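Local coordinates for protein Phi class glutathione transferase GSTF1 (Populus tremula x Populus tremuloides, PDB 4RI6) that probably catalyses the transfer of glutathione onto electrophilic substrates such as organic halides, yielding S-substituted glutathione as part of detoxification, at residues Val16-Ala21 and Glu104-Thr109; Lys96-Gln101 and Phe156-Glu161; Leu167-Asn172 and Asn193-Glu198; Asn172-Val177 and Lys207-Arg212. All coordinates share one frame; numbering follows the deposited sequence. Where two conformers were deposited one is given.

Contact 1: residues Val16-Ala21 and Glu104-Thr109; sequences VSRVLA and ETDGQT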
loop_
_atom_site.group_PDB
_atom_site.type_symbol
_atom_site.label_atom_id
_atom_site.label_comp_id
_atom_site.label_asym_id
_atom_site.label_seq_id
_atom_site.Cartn_x
_atom_site.Cartn_y
_atom_site.Cartn_z
ATOM N N VAL A 16 2.488 -14.417 -0.624
ATOM C CA VAL A 16 2.185 -15.449 -1.621
ATOM C C VAL A 16 0.709 -15.889 -1.525
ATOM O O VAL A 16 0.027 -16.052 -2.529
ATOM C CB VAL A 16 3.105 -16.698 -1.454
ATOM C CG1 VAL A 16 2.683 -17.826 -2.412
ATOM C CG2 VAL A 16 4.585 -16.319 -1.678
ATOM N N SER A 17 0.231 -16.091 -0.306
ATOM C CA SER A 17 -1.149 -16.524 -0.081
ATOM C C SER A 17 -2.165 -15.543 -0.654
ATOM O O SER A 17 -3.199 -15.943 -1.190
ATOM C CB SER A 17 -1.411 -16.723 1.422
ATOM O OG SER A 17 -0.776 -17.904 1.885
ATOM N N ARG A 18 -1.869 -14.258 -0.534
ATOM C CA ARG A 18 -2.704 -13.218 -1.112
ATOM C C ARG A 18 -2.823 -13.422 -2.616
ATOM O O ARG A 18 -3.911 -13.358 -3.181
ATOM C CB ARG A 18 -2.127 -11.838 -0.792
ATOM C CG ARG A 18 -2.908 -10.687 -1.390
ATOM C CD ARG A 18 -2.312 -9.313 -1.037
ATOM N NE ARG A 18 -2.463 -9.115 0.390
ATOM C CZ ARG A 18 -1.512 -9.251 1.301
ATOM N NH1 ARG A 18 -0.257 -9.528 0.963
ATOM N NH2 ARG A 18 -1.836 -9.105 2.570
ATOM N N VAL A 19 -1.705 -13.693 -3.271
ATOM C CA VAL A 19 -1.743 -13.888 -4.709
ATOM C C VAL A 19 -2.478 -15.182 -5.084
ATOM O O VAL A 19 -3.276 -15.201 -6.028
ATOM C CB VAL A 19 -0.312 -13.877 -5.297
ATOM C CG1 VAL A 19 -0.308 -14.289 -6.753
ATOM C CG2 VAL A 19 0.295 -12.503 -5.151
ATOM N N LEU A 20 -2.214 -16.259 -4.349
ATOM C CA LEU A 20 -2.839 -17.539 -4.645
ATOM C C LEU A 20 -4.343 -17.459 -4.528
ATOM O O LEU A 20 -5.068 -17.988 -5.369
ATOM C CB LEU A 20 -2.310 -18.639 -3.717
ATOM C CG LEU A 20 -0.840 -19.010 -3.880
ATOM C CD1 LEU A 20 -0.455 -20.090 -2.895
ATOM C CD2 LEU A 20 -0.567 -19.505 -5.289
ATOM N N ALA A 21 -4.824 -16.806 -3.477
ATOM C CA ALA A 21 -6.251 -16.687 -3.279
ATOM C C ALA A 21 -6.873 -15.915 -4.438
ATOM O O ALA A 21 -7.970 -16.256 -4.899
ATOM C CB ALA A 21 -6.550 -16.009 -1.955
ATOM N N GLU A 104 -6.036 -0.178 0.421
ATOM C CA GLU A 104 -4.984 0.689 0.965
ATOM C C GLU A 104 -5.013 0.652 2.492
ATOM O O GLU A 104 -3.977 0.765 3.148
ATOM C CB GLU A 104 -5.149 2.124 0.450
ATOM C CG GLU A 104 -4.739 2.299 -0.971
ATOM C CD GLU A 104 -3.254 2.052 -1.150
ATOM O OE1 GLU A 104 -2.470 2.536 -0.320
ATOM O OE2 GLU A 104 -2.866 1.363 -2.109
ATOM N N THR A 105 -6.202 0.540 3.076
ATOM C CA THR A 105 -6.303 0.398 4.520
ATOM C C THR A 105 -5.616 -0.888 4.987
ATOM O O THR A 105 -4.936 -0.880 6.008
ATOM C CB THR A 105 -7.788 0.481 4.956
ATOM O OG1 THR A 105 -8.249 1.805 4.659
ATOM C CG2 THR A 105 -7.962 0.227 6.444
ATOM N N ASP A 106 -5.749 -1.975 4.244
ATOM C CA ASP A 106 -4.929 -3.141 4.535
ATOM C C ASP A 106 -3.440 -2.782 4.466
ATOM O O ASP A 106 -2.689 -3.017 5.403
ATOM C CB ASP A 106 -5.223 -4.301 3.577
ATOM C CG ASP A 106 -4.219 -5.418 3.722
ATOM O OD1 ASP A 106 -4.031 -5.874 4.865
ATOM O OD2 ASP A 106 -3.597 -5.827 2.720
ATOM N N GLY A 107 -3.011 -2.213 3.351
ATOM C CA GLY A 107 -1.598 -1.955 3.153
ATOM C C GLY A 107 -0.945 -1.009 4.142
ATOM O O GLY A 107 0.223 -1.196 4.501
ATOM N N GLN A 108 -1.688 0.007 4.580
ATOM C CA GLN A 108 -1.151 1.077 5.410
ATOM C C GLN A 108 -1.537 1.041 6.874
ATOM O O GLN A 108 -0.840 1.609 7.699
ATOM C CB GLN A 108 -1.605 2.428 4.847
ATOM C CG GLN A 108 -1.125 2.704 3.440
ATOM C CD GLN A 108 0.380 2.610 3.323
ATOM O OE1 GLN A 108 1.090 3.283 4.033
ATOM N NE2 GLN A 108 0.862 1.732 2.472
ATOM N N THR A 109 -2.652 0.392 7.199
ATOM C CA THR A 109 -3.232 0.519 8.543
ATOM C C THR A 109 -3.337 -0.828 9.295
ATOM O O THR A 109 -2.817 -0.976 10.395
ATOM C CB THR A 109 -4.607 1.216 8.416
ATOM O OG1 THR A 109 -4.389 2.489 7.795
ATOM C CG2 THR A 109 -5.269 1.394 9.783
#
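R18 runs straight at first, with CG anti to the backbone N (chi1 178°), then bends at chi3 (-66°), which brings its guanidinium near D106, where the two groups meet obliquely. D106 does its part with CG beside its own carbonyl carbon, so that the carboxylate reaches out from the opposite direction. The backbones stay apart, the CA atoms of R18 and D106 being 11.8 Å from each other. The side chains meet as a long salt bridge, NH2 of R18 to OD2 of D106 at 3.7 Å. The guanidinium and carboxylate planes are 37° apart. OD2 sits well out of the guanidinium plane, and no N-H of R18 points at it. The attraction is therefore one of charge alone. The directed bonds go elsewhere. S168 OG is hydrogen-bonded both to NE of R18 and to OD2 of D106, and so joins the two ends. R18 NH1 bonds to S69, a glutathione-binding residue, while R70 forms a further salt bridge with D106. The carboxylate thus probably balances two arginines at once. The R18 side chain comes within about 4 Å of bound glutathione, measured between nearest atoms. The pair is buried where the thioredoxin-like N-terminal domain meets the helical domain. Helix 14-25 faces helix 93-122 here, with helices 69-79 and 164-179 also packing against R18.

Contact 2: residues Lys96-Gln101 and Phe156-Glu161; sequences KANIDQ and FLAGDE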
loop_
_atom_site.group_PDB
_atom_site.type_symbol
_atom_site.label_atom_id
_atom_site.label_comp_id
_atom_site.label_asym_id
_atom_site.label_seq_id
_atom_site.Cartn_x
_atom_site.Cartn_y
_atom_site.Cartn_z
ATOM N N LYS A 96 -14.419 -0.022 -8.300
ATOM C CA LYS A 96 -13.014 -0.350 -8.110
ATOM C C LYS A 96 -12.398 0.558 -7.048
ATOM O O LYS A 96 -11.735 0.077 -6.137
ATOM C CB LYS A 96 -12.248 -0.238 -9.425
ATOM C CG LYS A 96 -10.758 -0.622 -9.329
ATOM C CD LYS A 96 -10.070 -0.626 -10.696
ATOM C CE LYS A 96 -8.633 -1.101 -10.561
ATOM N NZ LYS A 96 -7.828 -0.883 -11.789
ATOM N N ALA A 97 -12.629 1.865 -7.157
ATOM C CA ALA A 97 -12.045 2.818 -6.214
ATOM C C ALA A 97 -12.590 2.603 -4.812
ATOM O O ALA A 97 -11.867 2.671 -3.814
ATOM C CB ALA A 97 -12.319 4.222 -6.659
ATOM N N ASN A 98 -13.879 2.333 -4.732
ATOM C CA ASN A 98 -14.499 2.079 -3.444
ATOM C C ASN A 98 -13.870 0.903 -2.710
ATOM O O ASN A 98 -13.676 0.958 -1.501
ATOM C CB ASN A 98 -16.003 1.832 -3.615
ATOM C CG ASN A 98 -16.664 1.481 -2.320
ATOM O OD1 ASN A 98 -16.669 2.264 -1.378
ATOM N ND2 ASN A 98 -17.222 0.289 -2.256
ATOM N N ILE A 99 -13.559 -0.157 -3.444
ATOM C CA ILE A 99 -12.814 -1.285 -2.904
ATOM C C ILE A 99 -11.373 -0.911 -2.573
ATOM O O ILE A 99 -10.847 -1.256 -1.509
ATOM C CB ILE A 99 -12.843 -2.452 -3.899
ATOM C CG1 ILE A 99 -14.264 -2.998 -3.981
ATOM C CG2 ILE A 99 -11.873 -3.571 -3.503
ATOM C CD1 ILE A 99 -14.519 -3.825 -5.229
ATOM N N ASP A 100 -10.759 -0.159 -3.477
ATOM C CA ASP A 100 -9.337 0.144 -3.377
ATOM C C ASP A 100 -8.983 0.916 -2.099
ATOM O O ASP A 100 -7.907 0.701 -1.522
ATOM C CB ASP A 100 -8.905 0.934 -4.607
ATOM C CG ASP A 100 -7.403 0.946 -4.812
ATOM O OD1 ASP A 100 -6.748 -0.098 -4.663
ATOM O OD2 ASP A 100 -6.871 2.021 -5.151
ATOM N N GLN A 101 -9.862 1.796 -1.623
ATOM C CA GLN A 101 -9.530 2.526 -0.396
ATOM C C GLN A 101 -9.377 1.556 0.786
ATOM O O GLN A 101 -8.573 1.806 1.673
ATOM C CB GLN A 101 -10.575 3.607 -0.084
ATOM C CG GLN A 101 -11.917 3.056 0.310
ATOM C CD GLN A 101 -13.024 4.093 0.293
ATOM O OE1 GLN A 101 -12.815 5.266 0.631
ATOM N NE2 GLN A 101 -14.211 3.667 -0.120
ATOM N N PHE A 156 -19.472 -6.654 4.046
ATOM C CA PHE A 156 -18.042 -6.755 3.815
ATOM C C PHE A 156 -17.448 -5.361 3.947
ATOM O O PHE A 156 -18.183 -4.392 4.158
ATOM C CB PHE A 156 -17.776 -7.360 2.437
ATOM C CG PHE A 156 -18.324 -8.756 2.282
ATOM C CD1 PHE A 156 -17.605 -9.858 2.743
ATOM C CD2 PHE A 156 -19.546 -8.972 1.666
ATOM C CE1 PHE A 156 -18.114 -11.144 2.631
ATOM C CE2 PHE A 156 -20.049 -10.273 1.531
ATOM C CZ PHE A 156 -19.321 -11.351 2.015
ATOM N N LEU A 157 -16.127 -5.236 3.858
ATOM C CA LEU A 157 -15.538 -3.934 4.169
ATOM C C LEU A 157 -16.035 -2.841 3.245
ATOM O O LEU A 157 -16.309 -1.733 3.694
ATOM C CB LEU A 157 -14.019 -3.990 4.096
ATOM C CG LEU A 157 -13.336 -4.688 5.259
ATOM C CD1 LEU A 157 -11.861 -4.810 4.996
ATOM C CD2 LEU A 157 -13.551 -3.950 6.579
ATOM N N ALA A 158 -16.138 -3.147 1.957
ATOM C CA ALA A 158 -16.437 -2.125 0.974
ATOM C C ALA A 158 -17.903 -2.091 0.535
ATOM O O ALA A 158 -18.294 -1.255 -0.277
ATOM C CB ALA A 158 -15.523 -2.315 -0.238
ATOM N N GLY A 159 -18.730 -2.955 1.102
ATOM C CA GLY A 159 -20.100 -3.051 0.645
ATOM C C GLY A 159 -20.696 -4.433 0.754
ATOM O O GLY A 159 -20.374 -5.174 1.681
ATOM N N ASP A 160 -21.547 -4.782 -0.209
ATOM C CA ASP A 160 -22.420 -5.952 -0.049
ATOM C C ASP A 160 -21.841 -7.206 -0.697
ATOM O O ASP A 160 -22.478 -8.252 -0.742
ATOM C CB ASP A 160 -23.831 -5.664 -0.606
ATOM C CG ASP A 160 -23.837 -5.294 -2.068
ATOM O OD1 ASP A 160 -22.787 -5.396 -2.719
ATOM O OD2 ASP A 160 -24.909 -4.902 -2.578
ATOM N N GLU A 161 -20.608 -7.107 -1.176
ATOM C CA GLU A 161 -20.002 -8.164 -1.957
ATOM C C GLU A 161 -18.557 -8.369 -1.509
ATOM O O GLU A 161 -17.857 -7.401 -1.269
ATOM C CB GLU A 161 -20.053 -7.776 -3.438
ATOM C CG GLU A 161 -20.124 -8.924 -4.410
ATOM C CD GLU A 161 -20.407 -8.463 -5.844
ATOM O OE1 GLU A 161 -20.767 -7.278 -6.057
ATOM O OE2 GLU A 161 -20.268 -9.296 -6.764
#
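N98 ND2 donates to the backbone O of A158 at 2.7 Å, with an N-H...O angle of 153°. The acceptor lies nearly in the amide plane of N98, and the donor is tilted 16° from the carbonyl plane of A158. N98 gets there with CG anti to its backbone N (chi1 176°). The CB of A158 points toward the helix. It packs 3.9 Å from CA of I99 and 4.0 Å from CG1 of I99. Replacing N98 with an alanine would probably leave the A158 carbonyl without this donor and let the loop shift against the helix. Within the helix, Q101 NE2 bonds back to N98 O at 3.1 Å, on a lone pair in the carbonyl plane. L157 and A158 are central in a type I turn, whose own bond from G159 N to F156 O is weak; F156 N also donates to G159 O (2.9 Å). At the backbone angles of G159 any side chain would collide with the carbonyl O of A158. D166 accepts from L157 N, and D100 and Q101 bond to the second subunit. This is loop-on-helix packing in the all-helical C-terminal domain of the glutathione transferase fold, away from the glutathione site.

Contact 3: residues Leu167-Asn172 and Asn193-Glu198; sequences LSHLPN and NRWWTE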
loop_
_atom_site.group_PDB
_atom_site.type_symbol
_atom_site.label_atom_id
_atom_site.label_comp_id
_atom_site.label_asym_id
_atom_site.label_seq_id
_atom_site.Cartn_x
_atom_site.Cartn_y
_atom_site.Cartn_z
ATOM N N LEU A 167 -10.245 -9.953 0.842
ATOM C CA LEU A 167 -9.267 -10.981 0.521
ATOM C C LEU A 167 -7.907 -10.621 1.086
ATOM O O LEU A 167 -7.237 -11.458 1.689
ATOM C CB LEU A 167 -9.201 -11.201 -0.995
ATOM C CG LEU A 167 -8.351 -12.356 -1.513
ATOM C CD1 LEU A 167 -8.801 -12.740 -2.916
ATOM C CD2 LEU A 167 -6.851 -12.013 -1.502
ATOM N N SER A 168 -7.535 -9.354 0.966
ATOM C CA SER A 168 -6.201 -8.948 1.338
ATOM C C SER A 168 -5.941 -9.069 2.852
ATOM O O SER A 168 -4.767 -9.139 3.265
ATOM C CB SER A 168 -5.961 -7.507 0.838
ATOM O OG SER A 168 -4.591 -7.204 0.745
ATOM N N HIS A 169 -7.019 -9.116 3.656
ATOM C CA HIS A 169 -6.915 -9.301 5.110
ATOM C C HIS A 169 -6.764 -10.763 5.542
ATOM O O HIS A 169 -6.390 -11.041 6.679
ATOM C CB HIS A 169 -8.131 -8.719 5.822
ATOM C CG HIS A 169 -8.197 -7.234 5.803
ATOM N ND1 HIS A 169 -8.565 -6.504 4.686
ATOM C CD2 HIS A 169 -7.915 -6.324 6.768
ATOM C CE1 HIS A 169 -8.497 -5.214 4.968
ATOM N NE2 HIS A 169 -8.102 -5.076 6.221
ATOM N N LEU A 170 -7.058 -11.686 4.639
ATOM C CA LEU A 170 -7.046 -13.096 4.997
ATOM C C LEU A 170 -5.675 -13.597 5.490
ATOM O O LEU A 170 -5.626 -14.313 6.487
ATOM C CB LEU A 170 -7.523 -13.949 3.816
ATOM C CG LEU A 170 -9.037 -13.914 3.584
ATOM C CD1 LEU A 170 -9.420 -14.501 2.223
ATOM C CD2 LEU A 170 -9.768 -14.653 4.698
ATOM N N PRO A 171 -4.561 -13.228 4.820
ATOM C CA PRO A 171 -3.318 -13.909 5.240
ATOM C C PRO A 171 -2.870 -13.601 6.674
ATOM O O PRO A 171 -2.562 -14.528 7.426
ATOM C CB PRO A 171 -2.293 -13.421 4.213
ATOM C CG PRO A 171 -3.121 -13.127 2.991
ATOM C CD PRO A 171 -4.395 -12.534 3.530
ATOM N N ASN A 172 -2.849 -12.333 7.072
ATOM C CA ASN A 172 -2.431 -12.027 8.433
ATOM C C ASN A 172 -3.523 -12.396 9.421
ATOM O O ASN A 172 -3.242 -12.874 10.520
ATOM C CB ASN A 172 -2.050 -10.558 8.591
ATOM C CG ASN A 172 -0.702 -10.250 7.985
ATOM O OD1 ASN A 172 0.105 -11.147 7.756
ATOM N ND2 ASN A 172 -0.442 -8.984 7.741
ATOM N N ASN A 193 -16.128 -10.600 13.776
ATOM C CA ASN A 193 -16.146 -12.047 13.823
ATOM C C ASN A 193 -17.039 -12.640 12.734
ATOM O O ASN A 193 -16.694 -13.633 12.117
ATOM C CB ASN A 193 -16.588 -12.532 15.208
ATOM C CG ASN A 193 -16.597 -14.030 15.302
ATOM O OD1 ASN A 193 -15.552 -14.675 15.356
ATOM N ND2 ASN A 193 -17.787 -14.593 15.320
ATOM N N ARG A 194 -18.173 -12.006 12.476
ATOM C CA ARG A 194 -19.075 -12.445 11.409
ATOM C C ARG A 194 -18.366 -12.386 10.059
ATOM O O ARG A 194 -18.357 -13.356 9.276
ATOM C CB ARG A 194 -20.320 -11.567 11.371
ATOM C CG ARG A 194 -21.296 -11.935 10.281
ATOM C CD ARG A 194 -22.134 -10.763 9.884
ATOM N NE ARG A 194 -21.360 -9.793 9.102
ATOM C CZ ARG A 194 -21.326 -8.492 9.327
ATOM N NH1 ARG A 194 -21.965 -7.957 10.365
ATOM N NH2 ARG A 194 -20.616 -7.719 8.523
ATOM N N TRP A 195 -17.793 -11.223 9.796
ATOM C CA TRP A 195 -17.032 -10.983 8.589
ATOM C C TRP A 195 -15.903 -12.000 8.450
ATOM O O TRP A 195 -15.757 -12.612 7.399
ATOM C CB TRP A 195 -16.491 -9.565 8.640
ATOM C CG TRP A 195 -15.419 -9.183 7.672
ATOM C CD1 TRP A 195 -15.566 -8.902 6.348
ATOM C CD2 TRP A 195 -14.043 -8.937 7.984
ATOM N NE1 TRP A 195 -14.360 -8.514 5.811
ATOM C CE2 TRP A 195 -13.409 -8.528 6.792
ATOM C CE3 TRP A 195 -13.287 -9.033 9.150
ATOM C CZ2 TRP A 195 -12.043 -8.195 6.736
ATOM C CZ3 TRP A 195 -11.925 -8.714 9.093
ATOM C CH2 TRP A 195 -11.326 -8.292 7.891
ATOM N N TRP A 196 -15.119 -12.173 9.515
ATOM C CA TRP A 196 -14.012 -13.119 9.496
ATOM C C TRP A 196 -14.503 -14.531 9.138
ATOM O O TRP A 196 -13.878 -15.257 8.338
ATOM C CB TRP A 196 -13.266 -13.161 10.837
ATOM C CG TRP A 196 -12.153 -14.135 10.698
ATOM C CD1 TRP A 196 -12.064 -15.357 11.269
ATOM C CD2 TRP A 196 -11.015 -14.008 9.841
ATOM N NE1 TRP A 196 -10.941 -15.999 10.842
ATOM C CE2 TRP A 196 -10.277 -15.197 9.954
ATOM C CE3 TRP A 196 -10.551 -13.008 8.986
ATOM C CZ2 TRP A 196 -9.103 -15.412 9.254
ATOM C CZ3 TRP A 196 -9.387 -13.222 8.300
ATOM C CH2 TRP A 196 -8.673 -14.411 8.440
ATOM N N THR A 197 -15.625 -14.916 9.732
ATOM C CA THR A 197 -16.201 -16.221 9.473
ATOM C C THR A 197 -16.576 -16.336 8.005
ATOM O O THR A 197 -16.273 -17.334 7.367
ATOM C CB THR A 197 -17.423 -16.458 10.366
ATOM O OG1 THR A 197 -17.028 -16.398 11.741
ATOM C CG2 THR A 197 -18.017 -17.802 10.115
ATOM N N GLU A 198 -17.210 -15.310 7.447
ATOM C CA GLU A 198 -17.616 -15.396 6.047
ATOM C C GLU A 198 -16.433 -15.467 5.111
ATOM O O GLU A 198 -16.423 -16.263 4.188
ATOM C CB GLU A 198 -18.497 -14.214 5.636
ATOM C CG GLU A 198 -19.834 -14.143 6.353
ATOM C CD GLU A 198 -20.922 -13.634 5.441
ATOM O OE1 GLU A 198 -21.493 -12.548 5.708
ATOM O OE2 GLU A 198 -21.223 -14.340 4.446
#
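W195 and H169 meet as an edge-to-face (T-shaped) pair. The edge of the indole six-membered ring turns toward the imidazole face, with centroids 5.6 Å apart and planes at 75°. CH2 of W195 makes the nearest approach, 3.8 Å to CB of H169. W196 turns its edge to two backbone carbonyls, while CD2 of L170 lies off the ring plane, 3.9 Å from CZ3 of W196. CH2 of W196 lies 3.6 Å from O of L170, which sits in the plane of the ring, and CZ3 is 4.0 Å from O of H169. Both tryptophans have CG anti to the backbone N (W195 chi1 166°), which carries both indoles toward helix 164-179. The second shell fixes these rings. W195 NE1 is hydrogen-bonded to D166, while H169 bonds through ND1 to A165 O and through NE2 to Y147 OH. With an alanine in place of W195, a gap would probably open beside the H169 ring and D166 would lose its indole donor. The axes of the two segments cross at -92° and come within 11.0 Å. The segment of helix 164-179 is kinked at P171, which has no N-H to give to the turn before. With ND1 facing a carbonyl, ND1 probably carries the proton, and NE2 may then accept from Y147 OH. The weakly positive C-H rim of W196 likely suits the carbonyl oxygens at its edge.

Contact 4: residues Asn172-Val177 and Lys207-Arg212; sequences NGDYLV and KVLEMR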
loop_
_atom_site.group_PDB
_atom_site.type_symbol
_atom_site.label_atom_id
_atom_site.label_comp_id
_atom_site.label_asym_id
_atom_site.label_seq_id
_atom_site.Cartn_x
_atom_site.Cartn_y
_atom_site.Cartn_z
ATOM N N ASN A 172 -2.849 -12.333 7.072
ATOM C CA ASN A 172 -2.431 -12.027 8.433
ATOM C C ASN A 172 -3.523 -12.396 9.421
ATOM O O ASN A 172 -3.242 -12.874 10.520
ATOM C CB ASN A 172 -2.050 -10.558 8.591
ATOM C CG ASN A 172 -0.702 -10.250 7.985
ATOM O OD1 ASN A 172 0.105 -11.147 7.756
ATOM N ND2 ASN A 172 -0.442 -8.984 7.741
ATOM N N GLY A 173 -4.773 -12.159 9.046
ATOM C CA GLY A 173 -5.879 -12.498 9.914
ATOM C C GLY A 173 -5.887 -13.970 10.272
ATOM O O GLY A 173 -6.057 -14.342 11.440
ATOM N N ASP A 174 -5.661 -14.828 9.281
ATOM C CA ASP A 174 -5.803 -16.259 9.508
ATOM C C ASP A 174 -4.691 -16.741 10.427
ATOM O O ASP A 174 -4.924 -17.568 11.311
ATOM C CB ASP A 174 -5.793 -17.037 8.176
ATOM C CG ASP A 174 -6.378 -18.451 8.314
ATOM O OD1 ASP A 174 -5.662 -19.322 8.816
ATOM O OD2 ASP A 174 -7.557 -18.692 7.958
ATOM N N TYR A 175 -3.481 -16.211 10.257
ATOM C CA TYR A 175 -2.409 -16.636 11.145
ATOM C C TYR A 175 -2.691 -16.188 12.578
ATOM O O TYR A 175 -2.471 -16.947 13.523
ATOM C CB TYR A 175 -1.060 -16.093 10.676
ATOM C CG TYR A 175 -0.290 -16.995 9.722
ATOM C CD1 TYR A 175 0.059 -18.285 10.074
ATOM C CD2 TYR A 175 0.124 -16.525 8.481
ATOM C CE1 TYR A 175 0.781 -19.088 9.195
ATOM C CE2 TYR A 175 0.843 -17.317 7.604
ATOM C CZ TYR A 175 1.175 -18.602 7.975
ATOM O OH TYR A 175 1.900 -19.424 7.137
ATOM N N LEU A 176 -3.177 -14.965 12.755
ATOM C CA LEU A 176 -3.464 -14.501 14.107
ATOM C C LEU A 176 -4.590 -15.323 14.736
ATOM O O LEU A 176 -4.476 -15.750 15.884
ATOM C CB LEU A 176 -3.824 -13.008 14.112
ATOM C CG LEU A 176 -2.627 -12.115 13.773
ATOM C CD1 LEU A 176 -3.052 -10.669 13.647
ATOM C CD2 LEU A 176 -1.495 -12.269 14.821
ATOM N N VAL A 177 -5.663 -15.565 13.989
ATOM C CA VAL A 177 -6.813 -16.280 14.555
ATOM C C VAL A 177 -6.492 -17.739 14.873
ATOM O O VAL A 177 -6.907 -18.256 15.909
ATOM C CB VAL A 177 -8.043 -16.201 13.608
ATOM C CG1 VAL A 177 -9.169 -17.093 14.069
ATOM C CG2 VAL A 177 -8.555 -14.777 13.543
ATOM N N LYS A 207 -8.707 -23.579 -0.103
ATOM C CA LYS A 207 -7.774 -24.245 -1.005
ATOM C C LYS A 207 -6.348 -23.774 -0.741
ATOM O O LYS A 207 -5.426 -24.576 -0.765
ATOM C CB LYS A 207 -8.171 -24.019 -2.462
ATOM C CG LYS A 207 -9.444 -24.747 -2.830
ATOM C CD LYS A 207 -9.828 -24.632 -4.286
ATOM C CE LYS A 207 -11.144 -25.344 -4.552
ATOM N NZ LYS A 207 -11.300 -25.713 -5.982
ATOM N N VAL A 208 -6.173 -22.491 -0.455
ATOM C CA VAL A 208 -4.857 -21.997 -0.135
ATOM C C VAL A 208 -4.326 -22.660 1.134
ATOM O O VAL A 208 -3.179 -23.099 1.173
ATOM C CB VAL A 208 -4.860 -20.461 0.038
ATOM C CG1 VAL A 208 -3.508 -19.974 0.566
ATOM C CG2 VAL A 208 -5.209 -19.766 -1.290
ATOM N N LEU A 209 -5.138 -22.726 2.180
ATOM C CA LEU A 209 -4.698 -23.358 3.417
ATOM C C LEU A 209 -4.347 -24.831 3.201
ATOM O O LEU A 209 -3.398 -25.352 3.796
ATOM C CB LEU A 209 -5.768 -23.236 4.490
ATOM C CG LEU A 209 -6.044 -21.830 4.987
ATOM C CD1 LEU A 209 -7.145 -21.880 6.010
ATOM C CD2 LEU A 209 -4.802 -21.193 5.583
ATOM N N GLU A 210 -5.083 -25.514 2.345
ATOM C CA GLU A 210 -4.742 -26.910 2.106
ATOM C C GLU A 210 -3.438 -27.005 1.310
ATOM O O GLU A 210 -2.620 -27.893 1.563
ATOM C CB GLU A 210 -5.869 -27.646 1.384
ATOM C CG GLU A 210 -5.630 -29.167 1.226
ATOM C CD GLU A 210 -5.515 -29.949 2.553
ATOM O OE1 GLU A 210 -5.990 -29.475 3.619
ATOM O OE2 GLU A 210 -4.943 -31.065 2.521
ATOM N N MET A 211 -3.227 -26.079 0.379
ATOM C CA MET A 211 -1.977 -26.077 -0.383
ATOM C C MET A 211 -0.822 -25.960 0.586
ATOM O O MET A 211 0.204 -26.623 0.437
ATOM C CB MET A 211 -1.899 -24.936 -1.389
ATOM C CG MET A 211 -2.799 -25.068 -2.597
ATOM S SD MET A 211 -2.738 -23.583 -3.618
ATOM C CE MET A 211 -1.070 -23.704 -4.254
ATOM N N ARG A 212 -1.011 -25.116 1.589
ATOM C CA ARG A 212 0.021 -24.841 2.557
ATOM C C ARG A 212 0.267 -26.050 3.443
ATOM O O ARG A 212 1.413 -26.424 3.723
ATOM C CB ARG A 212 -0.389 -23.617 3.381
ATOM C CG ARG A 212 0.679 -23.052 4.240
ATOM C CD ARG A 212 0.079 -22.093 5.223
ATOM N NE ARG A 212 -0.305 -20.822 4.618
ATOM C CZ ARG A 212 -1.022 -19.915 5.261
ATOM N NH1 ARG A 212 -1.444 -20.176 6.494
ATOM N NH2 ARG A 212 -1.326 -18.767 4.675
HETATM O O HOH W 1 -3.154 -19.023 8.574
#
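Y175 and R212 form a cation-pi stack. The guanidinium lies flat on the phenol ring, with centres 4.4 Å apart and planes at only 5°. NH1 sits over the ring, 3.4 Å from CZ of Y175. The stack is displaced toward the hydroxyl end, so that Y175 OH lies above the guanidinium, offset to its rim. R212 starts with CG anti to the backbone N and bends at chi3 (-75°), which lays its flat end on the ring. The N-H groups of R212 are hydrogen-bonded elsewhere. NE of R212 bonds to P11 O, NH2 bonds to S17 OG, and NH1 gives to water 1 at 2.9 Å, at the guanidinium edge and in plane. The same water donates to OD1 of D174 at 2.5 Å, a short bond. D174 and R212 are thus joined through water, OD1 to NH1 being 4.9 Å. Y175 OH bonds to L12 O, and D174 OD2 to W205 NE1. In this glutathione transferase fold, the C-terminal helix 203-214 lies against both helix 164-179 and helix 14-25 of the thioredoxin-like domain. R212 and Y175 both reach the loop before helix 14-25, which also holds the glutathione-binding S13. L209 sets its methyls against the carboxylate of D174, with CD1 3.8 Å from OD2 and CD2 3.8 Å from OD1.

From the N terminus, contact 1 closes the first long loop, bringing helix 14-25 of the thioredoxin-like domain to helix 93-122. Contact 2 crosses it: the chain returns to that long helix from the loop after helix 130-150, its centre about 14 Å from that of contact 1. Contacts 3 and 4 follow in series and cross each other. They share N172 and bind helix 164-179 to helices 190-200 and 203-214. L167 packs on A21, and V208 on S17 and L20, tying contacts 3 and 4 to helix 14-25. L157 packs on H169 and W195, linking contact 2 to contact 3. W196 touches G173 and D174, joining contacts 3 and 4. Contacts 1 and 2 also face the second subunit.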